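Local coordinates for elongation factor G (PDB 2DY1), which binds GTP with magnesium and probably works as a translation elongation GTPase, as its family relatives do in ribosomal translocation, at residues P128-Y142 with R243-R257. Numbering follows the deposited sequence.
With GTP (guanosine-5'-triphosphate), chain C.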
loop_
_atom_site.group_PDB
_atom_site.type_symbol
_atom_site.label_atom_id
_atom_site.label_comp_id
_atom_site.label_asym_id
_atom_site.label_seq_id
_atom_site.Cartn_x
_atom_site.Cartn_y
_atom_site.Cartn_z
ATOM N N PRO A 128 19.504 0.363 6.440
ATOM C CA PRO A 128 20.345 1.557 6.531
ATOM C C PRO A 128 19.669 2.563 5.586
ATOM O O PRO A 128 18.988 2.168 4.623
ATOM C CB PRO A 128 21.669 1.102 5.939
ATOM C CG PRO A 128 21.730 -0.358 6.389
ATOM C CD PRO A 128 20.319 -0.827 6.108
ATOM N N ARG A 129 19.856 3.850 5.850
ATOM C CA ARG A 129 19.267 4.893 5.022
ATOM C C ARG A 129 20.299 5.965 4.696
ATOM O O ARG A 129 21.156 6.299 5.521
ATOM C CB ARG A 129 18.088 5.561 5.740
ATOM C CG ARG A 129 16.740 4.838 5.604
ATOM C CD ARG A 129 16.019 4.850 6.942
ATOM N NE ARG A 129 16.700 3.900 7.827
ATOM C CZ ARG A 129 16.700 3.974 9.150
ATOM N NH1 ARG A 129 16.053 4.960 9.767
ATOM N NH2 ARG A 129 17.363 3.066 9.854
ATOM N N MET A 130 20.237 6.464 3.466
ATOM C CA MET A 130 21.099 7.552 2.991
ATOM C C MET A 130 20.103 8.514 2.345
ATOM O O MET A 130 19.077 8.078 1.846
ATOM C CB MET A 130 22.102 7.028 1.943
ATOM C CG MET A 130 22.746 8.050 1.036
ATOM S SD MET A 130 23.779 7.170 -0.205
ATOM C CE MET A 130 25.049 6.607 0.901
ATOM N N VAL A 131 20.381 9.813 2.400
ATOM C CA VAL A 131 19.502 10.821 1.801
ATOM C C VAL A 131 20.205 11.436 0.617
ATOM O O VAL A 131 21.413 11.664 0.670
ATOM C CB VAL A 131 19.241 11.987 2.798
ATOM C CG1 VAL A 131 18.505 13.147 2.109
ATOM C CG2 VAL A 131 18.424 11.486 3.987
ATOM N N VAL A 132 19.467 11.698 -0.463
ATOM C CA VAL A 132 20.050 12.421 -1.592
ATOM C C VAL A 132 19.161 13.646 -1.806
ATOM O O VAL A 132 17.949 13.536 -1.974
ATOM C CB VAL A 132 20.190 11.556 -2.905
ATOM C CG1 VAL A 132 18.875 10.943 -3.329
ATOM C CG2 VAL A 132 20.776 12.428 -4.021
ATOM N N VAL A 133 19.775 14.825 -1.744
ATOM C CA VAL A 133 19.044 16.080 -1.903
ATOM C C VAL A 133 19.076 16.515 -3.349
ATOM O O VAL A 133 20.143 16.752 -3.937
ATOM C CB VAL A 133 19.660 17.176 -1.022
ATOM C CG1 VAL A 133 18.920 18.503 -1.273
ATOM C CG2 VAL A 133 19.567 16.764 0.446
ATOM N N THR A 134 17.875 16.605 -3.912
ATOM C CA THR A 134 17.674 16.987 -5.308
ATOM C C THR A 134 17.092 18.388 -5.433
ATOM O O THR A 134 16.740 19.013 -4.445
ATOM C CB THR A 134 16.656 16.059 -5.954
ATOM O OG1 THR A 134 15.422 16.159 -5.216
ATOM C CG2 THR A 134 17.170 14.606 -5.931
ATOM N N LYS A 135 16.997 18.854 -6.678
ATOM C CA LYS A 135 16.380 20.145 -6.990
ATOM C C LYS A 135 16.942 21.400 -6.322
ATOM O O LYS A 135 16.245 22.420 -6.228
ATOM C CB LYS A 135 14.870 20.055 -6.706
ATOM C CG LYS A 135 14.165 18.967 -7.507
ATOM C CD LYS A 135 12.632 19.058 -7.341
ATOM C CE LYS A 135 11.892 18.140 -8.316
ATOM N NZ LYS A 135 10.397 18.362 -8.314
ATOM N N LEU A 136 18.188 21.355 -5.851
ATOM C CA LEU A 136 18.731 22.560 -5.232
ATOM C C LEU A 136 18.832 23.687 -6.279
ATOM O O LEU A 136 18.868 24.868 -5.910
ATOM C CB LEU A 136 20.104 22.279 -4.607
ATOM C CG LEU A 136 20.719 23.430 -3.794
ATOM C CD1 LEU A 136 19.833 23.733 -2.594
ATOM C CD2 LEU A 136 22.131 23.067 -3.337
ATOM N N ASP A 137 18.838 23.340 -7.562
ATOM C CA ASP A 137 18.943 24.354 -8.619
ATOM C C ASP A 137 17.716 25.248 -8.651
ATOM O O ASP A 137 17.741 26.328 -9.258
ATOM C CB ASP A 137 19.148 23.710 -9.994
ATOM C CG ASP A 137 18.033 22.739 -10.361
ATOM O OD1 ASP A 137 17.795 21.789 -9.573
ATOM O OD2 ASP A 137 17.408 22.925 -11.435
ATOM N N LYS A 138 16.644 24.811 -8.000
ATOM C CA LYS A 138 15.440 25.618 -7.969
ATOM C C LYS A 138 15.520 26.755 -6.935
ATOM O O LYS A 138 14.612 27.581 -6.859
ATOM C CB LYS A 138 14.216 24.715 -7.773
ATOM C CG LYS A 138 14.108 23.689 -8.904
ATOM C CD LYS A 138 12.847 22.836 -8.851
ATOM C CE LYS A 138 11.641 23.567 -9.423
ATOM N NZ LYS A 138 10.434 22.686 -9.415
ATOM N N GLY A 139 16.600 26.803 -6.141
ATOM C CA GLY A 139 16.790 27.916 -5.204
ATOM C C GLY A 139 16.758 27.836 -3.676
ATOM O O GLY A 139 16.883 28.872 -3.001
ATOM N N GLY A 140 16.628 26.636 -3.129
ATOM C CA GLY A 140 16.539 26.452 -1.687
ATOM C C GLY A 140 17.752 26.705 -0.807
ATOM O O GLY A 140 18.823 27.050 -1.281
ATOM N N ASP A 141 17.556 26.525 0.497
ATOM C CA ASP A 141 18.604 26.746 1.494
ATOM C C ASP A 141 19.075 25.396 2.037
ATOM O O ASP A 141 18.463 24.817 2.944
ATOM C CB ASP A 141 18.068 27.612 2.643
ATOM C CG ASP A 141 19.122 27.880 3.711
ATOM O OD1 ASP A 141 20.235 27.337 3.588
ATOM O OD2 ASP A 141 18.849 28.632 4.673
ATOM N N TYR A 142 20.182 24.921 1.492
ATOM C CA TYR A 142 20.721 23.626 1.876
ATOM C C TYR A 142 21.088 23.520 3.349
ATOM O O TYR A 142 20.883 22.484 3.968
ATOM C CB TYR A 142 21.952 23.320 1.035
ATOM C CG TYR A 142 22.452 21.906 1.157
ATOM C CD1 TYR A 142 21.827 20.872 0.458
ATOM C CD2 TYR A 142 23.560 21.608 1.936
ATOM C CE1 TYR A 142 22.308 19.568 0.530
ATOM C CE2 TYR A 142 24.045 20.290 2.016
ATOM C CZ TYR A 142 23.412 19.292 1.307
ATOM O OH TYR A 142 23.917 18.008 1.345
ATOM N N ARG A 243 25.818 0.776 8.245
ATOM C CA ARG A 243 25.261 -0.580 8.239
ATOM C C ARG A 243 24.291 -0.801 9.411
ATOM O O ARG A 243 23.256 -1.463 9.255
ATOM C CB ARG A 243 26.388 -1.619 8.307
ATOM C CG ARG A 243 25.885 -3.073 8.248
ATOM C CD ARG A 243 27.024 -4.069 8.407
ATOM N NE ARG A 243 27.527 -4.134 9.785
ATOM C CZ ARG A 243 26.878 -4.682 10.812
ATOM N NH1 ARG A 243 25.677 -5.226 10.652
ATOM N NH2 ARG A 243 27.444 -4.709 12.015
ATOM N N ARG A 244 24.631 -0.250 10.582
ATOM C CA ARG A 244 23.836 -0.393 11.795
ATOM C C ARG A 244 22.734 0.651 11.974
ATOM O O ARG A 244 22.020 0.661 12.980
ATOM C CB ARG A 244 24.775 -0.375 13.015
ATOM C CG ARG A 244 25.712 -1.555 13.084
ATOM C CD ARG A 244 26.752 -1.350 14.187
ATOM N NE ARG A 244 27.465 -2.586 14.490
ATOM C CZ ARG A 244 28.725 -2.644 14.915
ATOM N NH1 ARG A 244 29.423 -1.532 15.089
ATOM N NH2 ARG A 244 29.284 -3.822 15.165
ATOM N N GLY A 245 22.581 1.532 10.985
ATOM C CA GLY A 245 21.554 2.546 11.079
ATOM C C GLY A 245 21.849 3.610 12.114
ATOM O O GLY A 245 20.922 4.225 12.644
ATOM N N LEU A 246 23.135 3.831 12.382
ATOM C CA LEU A 246 23.559 4.821 13.369
ATOM C C LEU A 246 23.918 6.175 12.756
ATOM O O LEU A 246 24.051 7.175 13.470
ATOM C CB LEU A 246 24.745 4.277 14.170
ATOM C CG LEU A 246 24.472 2.974 14.936
ATOM C CD1 LEU A 246 25.757 2.526 15.607
ATOM C CD2 LEU A 246 23.367 3.185 15.959
ATOM N N LEU A 247 24.092 6.202 11.436
ATOM C CA LEU A 247 24.400 7.449 10.743
ATOM C C LEU A 247 23.704 7.381 9.394
ATOM O O LEU A 247 23.652 6.324 8.780
ATOM C CB LEU A 247 25.897 7.622 10.527
ATOM C CG LEU A 247 26.775 7.923 11.763
ATOM C CD1 LEU A 247 28.231 8.025 11.314
ATOM C CD2 LEU A 247 26.307 9.208 12.446
ATOM N N TYR A 248 23.201 8.522 8.937
ATOM C CA TYR A 248 22.500 8.598 7.658
ATOM C C TYR A 248 23.245 9.601 6.772
ATOM O O TYR A 248 23.069 10.806 6.920
ATOM C CB TYR A 248 21.069 9.086 7.886
ATOM C CG TYR A 248 20.303 8.270 8.915
ATOM C CD1 TYR A 248 19.662 8.897 9.982
ATOM C CD2 TYR A 248 20.232 6.876 8.823
ATOM C CE1 TYR A 248 18.969 8.165 10.944
ATOM C CE2 TYR A 248 19.544 6.138 9.780
ATOM C CZ TYR A 248 18.918 6.794 10.837
ATOM O OH TYR A 248 18.245 6.056 11.790
ATOM N N PRO A 249 24.072 9.121 5.835
ATOM C CA PRO A 249 24.805 10.057 4.972
ATOM C C PRO A 249 23.850 10.912 4.152
ATOM O O PRO A 249 22.805 10.419 3.728
ATOM C CB PRO A 249 25.618 9.150 4.059
ATOM C CG PRO A 249 25.719 7.842 4.819
ATOM C CD PRO A 249 24.363 7.721 5.476
ATOM N N VAL A 250 24.215 12.181 3.942
ATOM C CA VAL A 250 23.402 13.081 3.130
ATOM C C VAL A 250 24.258 13.535 1.952
ATOM O O VAL A 250 25.305 14.177 2.120
ATOM C CB VAL A 250 22.955 14.330 3.929
ATOM C CG1 VAL A 250 22.082 15.241 3.047
ATOM C CG2 VAL A 250 22.184 13.915 5.163
ATOM N N ALA A 251 23.809 13.186 0.754
ATOM C CA ALA A 251 24.503 13.527 -0.471
ATOM C C ALA A 251 23.674 14.541 -1.254
ATOM O O ALA A 251 22.483 14.711 -1.009
ATOM C CB ALA A 251 24.715 12.267 -1.320
ATOM N N LEU A 252 24.341 15.212 -2.178
ATOM C CA LEU A 252 23.695 16.200 -3.025
ATOM C C LEU A 252 23.877 15.769 -4.474
ATOM O O LEU A 252 25.012 15.567 -4.924
ATOM C CB LEU A 252 24.378 17.559 -2.775
ATOM C CG LEU A 252 23.962 18.876 -3.410
ATOM C CD1 LEU A 252 22.492 19.190 -3.161
ATOM C CD2 LEU A 252 24.854 19.958 -2.782
ATOM N N ALA A 253 22.774 15.629 -5.216
ATOM C CA ALA A 253 22.882 15.245 -6.624
ATOM C C ALA A 253 21.596 15.613 -7.344
ATOM O O ALA A 253 20.532 15.657 -6.736
ATOM C CB ALA A 253 23.141 13.725 -6.763
ATOM N N SER A 254 21.712 15.887 -8.640
ATOM C CA SER A 254 20.547 16.225 -9.452
ATOM C C SER A 254 20.703 15.558 -10.813
ATOM O O SER A 254 21.715 15.726 -11.483
ATOM C CB SER A 254 20.439 17.730 -9.665
ATOM O OG SER A 254 19.527 18.004 -10.720
ATOM N N GLY A 255 19.699 14.780 -11.218
ATOM C CA GLY A 255 19.800 14.160 -12.527
ATOM C C GLY A 255 19.453 15.158 -13.623
ATOM O O GLY A 255 19.856 14.994 -14.763
ATOM N N GLU A 256 18.745 16.225 -13.248
ATOM C CA GLU A 256 18.318 17.247 -14.215
ATOM C C GLU A 256 19.493 18.157 -14.564
ATOM O O GLU A 256 19.718 18.465 -15.723
ATOM C CB GLU A 256 17.175 18.060 -13.617
ATOM C CG GLU A 256 16.453 18.975 -14.581
ATOM C CD GLU A 256 15.544 18.211 -15.514
ATOM O OE1 GLU A 256 14.867 17.270 -15.036
ATOM O OE2 GLU A 256 15.501 18.554 -16.716
ATOM N N ARG A 257 20.257 18.565 -13.554
ATOM C CA ARG A 257 21.426 19.423 -13.774
ATOM C C ARG A 257 22.694 18.592 -14.018
ATOM O O ARG A 257 23.754 19.144 -14.306
ATOM C CB ARG A 257 21.664 20.317 -12.544
ATOM C CG ARG A 257 20.521 21.222 -12.149
ATOM C CD ARG A 257 20.268 22.251 -13.227
ATOM N NE ARG A 257 21.482 23.003 -13.510
ATOM C CZ ARG A 257 21.665 23.749 -14.596
ATOM N NH1 ARG A 257 20.707 23.844 -15.510
ATOM N NH2 ARG A 257 22.812 24.396 -14.772
HETATM P PG GTP C . 7.448 10.046 -8.645
HETATM O O1G GTP C . 6.043 10.577 -9.219
HETATM O O2G GTP C . 7.886 8.734 -9.458
HETATM O O3G GTP C . 7.428 9.820 -7.183
HETATM O O3B GTP C . 8.451 11.236 -9.061
HETATM P PB GTP C . 10.052 11.121 -9.084
HETATM O O1B GTP C . 10.554 11.218 -7.694
HETATM O O2B GTP C . 10.455 9.937 -9.881
HETATM O O3A GTP C . 10.462 12.502 -9.790
HETATM P PA GTP C . 10.735 12.663 -11.362
HETATM O O1A GTP C . 12.075 12.120 -11.676
HETATM O O2A GTP C . 9.565 12.141 -12.106
HETATM O "O5'" GTP C . 10.811 14.258 -11.541
HETATM C "C5'" GTP C . 9.601 15.013 -11.467
HETATM C "C4'" GTP C . 9.830 16.417 -12.023
HETATM O "O4'" GTP C . 10.964 16.955 -11.322
HETATM C "C3'" GTP C . 10.230 16.335 -13.498
HETATM O "O3'" GTP C . 9.781 17.514 -14.171
HETATM C "C2'" GTP C . 11.757 16.313 -13.431
HETATM O "O2'" GTP C . 12.292 16.882 -14.630
HETATM C "C1'" GTP C . 11.960 17.312 -12.292
HETATM N N9 GTP C . 13.299 17.215 -11.670
HETATM C C8 GTP C . 13.857 16.111 -11.177
HETATM N N7 GTP C . 15.003 16.420 -10.573
HETATM C C5 GTP C . 15.184 17.733 -10.687
HETATM C C6 GTP C . 16.180 18.606 -10.263
HETATM O O6 GTP C . 17.139 18.218 -9.596
HETATM N N1 GTP C . 16.059 19.965 -10.579
HETATM C C2 GTP C . 14.948 20.418 -11.303
HETATM N N2 GTP C . 14.827 21.708 -11.603
HETATM N N3 GTP C . 14.004 19.546 -11.690
HETATM C C4 GTP C . 14.102 18.241 -11.398
HETATM O O HOH W 1 21.964 4.004 8.089
HETATM O O HOH W 2 18.178 3.366 12.604
#
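Strands 129-134 and 248-252 run parallel, their short axes 4.6 Å apart and 22° from alignment, in the central sheet of the P-loop GTPase domain. Four backbone bonds form the ladder: Val131 N to Pro249 O, Ala251 N to Val131 O, Val133 N to Ala251 O and a longer one from Ala253 N to Val133 O. At its start, the CE2 side of the Tyr248 ring sits over one face of the Arg129 guanidinium, CE2 3.5 Å above the centre of that group; the planes are 51° apart, so this is an oblique overlap. The bent Arg129 chain also turns NH2 to a water shared with Gly245 O and Tyr248 OH, while NE donates to Leu127 O and NH1 forms a salt bridge with Glu123. On one sheet face Val131, Val133, Val250 and Leu252 pack together. Leu252 extends with CG anti to its backbone N (chi1 -177°), which sends the branch toward Tyr142, Leu252 CD1 ending 3.7 Å from Tyr142 CE1 and also touching Leu136 CD2; its CD2 lies over the Tyr142 ring toward the rim. Val132 and Ala251 occupy the other face.

Beyond the ladder both segments reach guanine. Asp137 takes GTP N1 on OD1 (2.7 Å, nearly straight) and N2 on OD2 (2.9 Å), the two-pronged reading expected of the Asp in an NKxD-type motif, here Thr134-Lys135-Leu136-Asp137. From the loop after strand 248-252, Ser254 OG donates to GTP O6 at 2.6 Å and accepts from Arg257 N, an ST motif that fixes its hydroxyl; Lys135 N also donates to O6. The aliphatic part of Arg257 flanks Asp137, CG to CG 3.4 Å. Guanine is thus recognised by complementary polarity: a carboxylate meets its N-H donors and two donors meet O6, a pattern adenine could not match.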